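Local coordinates for B-cell lymphoma 3-encoded protein (Homo sapiens, PDB 1K1A) that binds p50 and p52 homodimers of NF-kappa-B through an ankyrin repeat domain and regulates transcription of their target genes, at residues S182-H188 and A207-N213. Sequence-based numbering, arbitrary orientation.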
loop_
_atom_site.group_PDB
_atom_site.type_symbol
_atom_site.label_atom_id
_atom_site.label_comp_id
_atom_site.label_asym_id
_atom_site.label_seq_id
_atom_site.Cartn_x
_atom_site.Cartn_y
_atom_site.Cartn_z
ATOM N N SER A 182 16.845 -0.234 14.481
ATOM C CA SER A 182 17.805 -1.005 15.271
ATOM C C SER A 182 19.021 -1.439 14.456
ATOM O O SER A 182 20.004 -1.951 15.006
ATOM C CB SER A 182 17.130 -2.249 15.835
ATOM O OG SER A 182 16.745 -3.118 14.773
ATOM N N GLY A 183 18.946 -1.271 13.145
ATOM C CA GLY A 183 20.038 -1.674 12.287
ATOM C C GLY A 183 19.917 -3.099 11.775
ATOM O O GLY A 183 20.821 -3.594 11.109
ATOM N N SER A 184 18.808 -3.762 12.087
ATOM C CA SER A 184 18.578 -5.113 11.587
ATOM C C SER A 184 18.029 -5.097 10.153
ATOM O O SER A 184 17.264 -4.201 9.775
ATOM C CB SER A 184 17.626 -5.877 12.507
ATOM O OG SER A 184 18.264 -6.239 13.727
ATOM N N SER A 185 18.415 -6.103 9.370
ATOM C CA SER A 185 17.982 -6.215 7.978
ATOM C C SER A 185 16.981 -7.353 7.787
ATOM O O SER A 185 16.664 -8.081 8.726
ATOM C CB SER A 185 19.194 -6.452 7.076
ATOM O OG SER A 185 19.789 -7.716 7.358
ATOM N N ALA A 186 16.487 -7.505 6.562
ATOM C CA ALA A 186 15.590 -8.597 6.226
ATOM C C ALA A 186 16.236 -9.929 6.597
ATOM O O ALA A 186 15.580 -10.840 7.112
ATOM C CB ALA A 186 15.271 -8.574 4.743
ATOM N N LEU A 187 17.527 -10.036 6.336
ATOM C CA LEU A 187 18.239 -11.289 6.594
ATOM C C LEU A 187 18.353 -11.631 8.090
ATOM O O LEU A 187 18.300 -12.811 8.463
ATOM C CB LEU A 187 19.614 -11.274 5.921
ATOM C CG LEU A 187 20.347 -12.612 5.843
ATOM C CD1 LEU A 187 19.510 -13.655 5.135
ATOM C CD2 LEU A 187 21.700 -12.437 5.160
ATOM N N HIS A 188 18.504 -10.615 8.945
ATOM C CA HIS A 188 18.512 -10.872 10.391
ATOM C C HIS A 188 17.218 -11.573 10.771
ATOM O O HIS A 188 17.230 -12.559 11.496
ATOM C CB HIS A 188 18.597 -9.583 11.209
ATOM C CG HIS A 188 19.923 -8.898 11.145
ATOM N ND1 HIS A 188 20.925 -9.124 12.064
ATOM C CD2 HIS A 188 20.392 -7.950 10.304
ATOM C CE1 HIS A 188 21.963 -8.361 11.775
ATOM N NE2 HIS A 188 21.662 -7.636 10.713
ATOM N N ALA A 207 21.856 -10.564 -0.225
ATOM C CA ALA A 207 21.809 -10.121 1.176
ATOM C C ALA A 207 23.188 -10.205 1.847
ATOM O O ALA A 207 23.905 -11.188 1.685
ATOM C CB ALA A 207 20.792 -10.912 1.952
ATOM N N ASP A 208 23.537 -9.164 2.603
ATOM C CA ASP A 208 24.832 -9.072 3.293
ATOM C C ASP A 208 24.764 -9.738 4.667
ATOM O O ASP A 208 24.090 -9.243 5.573
ATOM C CB ASP A 208 25.224 -7.598 3.441
ATOM C CG ASP A 208 26.585 -7.401 4.105
ATOM O OD1 ASP A 208 27.198 -8.390 4.564
ATOM O OD2 ASP A 208 27.118 -6.273 4.205
ATOM N N SER A 209 25.462 -10.858 4.824
ATOM C CA SER A 209 25.449 -11.601 6.089
ATOM C C SER A 209 26.446 -11.093 7.144
ATOM O O SER A 209 26.545 -11.665 8.231
ATOM C CB SER A 209 25.686 -13.096 5.839
ATOM O OG SER A 209 26.954 -13.308 5.248
ATOM N N SER A 210 27.181 -10.034 6.823
ATOM C CA SER A 210 28.157 -9.466 7.759
ATOM C C SER A 210 27.653 -8.158 8.364
ATOM O O SER A 210 28.336 -7.527 9.168
ATOM C CB SER A 210 29.487 -9.217 7.055
ATOM O OG SER A 210 29.402 -8.073 6.214
ATOM N N LEU A 211 26.454 -7.754 7.968
ATOM C CA LEU A 211 25.875 -6.505 8.442
ATOM C C LEU A 211 25.525 -6.587 9.927
ATOM O O LEU A 211 24.785 -7.473 10.348
ATOM C CB LEU A 211 24.631 -6.174 7.626
ATOM C CG LEU A 211 24.015 -4.804 7.858
ATOM C CD1 LEU A 211 25.034 -3.698 7.600
ATOM C CD2 LEU A 211 22.803 -4.646 6.965
ATOM N N LYS A 212 26.067 -5.666 10.716
ATOM C CA LYS A 212 25.836 -5.660 12.164
ATOM C C LYS A 212 24.663 -4.772 12.563
ATOM O O LYS A 212 24.453 -3.712 11.972
ATOM C CB LYS A 212 27.091 -5.192 12.903
ATOM C CG LYS A 212 28.352 -5.960 12.565
ATOM C CD LYS A 212 29.553 -5.399 13.332
ATOM C CE LYS A 212 29.427 -5.646 14.819
ATOM N NZ LYS A 212 29.529 -7.101 15.156
ATOM N N ASN A 213 23.877 -5.217 13.541
ATOM C CA ASN A 213 22.822 -4.373 14.094
ATOM C C ASN A 213 23.317 -3.651 15.342
ATOM O O ASN A 213 24.507 -3.707 15.662
ATOM C CB ASN A 213 21.512 -5.140 14.351
ATOM C CG ASN A 213 21.658 -6.274 15.379
ATOM O OD1 ASN A 213 22.560 -6.279 16.215
ATOM N ND2 ASN A 213 20.745 -7.227 15.317
HETATM O O HOH W 1 21.817 -8.171 5.269
#
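With no side chain at Gly-183, its backbone can lie against Asn-213, their CA atoms 4.3 Å apart; its positive phi is a conformation that glycine adopts easily. Next, Ser-184 OG takes a hydrogen bond from Asn-213 ND2 (3.1 Å, N-H...O 151°), OG lying slightly out of the plane of the Asn-213 amide. With CG between the backbone N and carbonyl carbon (chi1 62°), that amide is carried to Ser-184, while OD1 accepts from the backbone N of Asp-217. Ser-185, the N-cap of helix 186-193, lays CB against Leu-211 CD2 and gives its OG proton to a water at 2.9 Å, whose onward link to Asp-208 O is doubtfully short. Leu-187 CD2 meets Ala-207 CB at 3.7 Å and the flank of Ser-209; Leu-202 of helix 196-204 also packs on both Leu-187 and Ala-207. Finally, the His-188 ring brings NE2 within 3.1 Å of Leu-211 O, at the ring edge; the Asn-213 amide, its plane 17° from the ring's, passes obliquely beside it, and buried ND1 has no partner in the model. The start of the first helix in ANK 6 thus meets the chain leaving its second helix toward ANK 7, the helix-turn-helix-loop architecture of stacked ankyrin repeats.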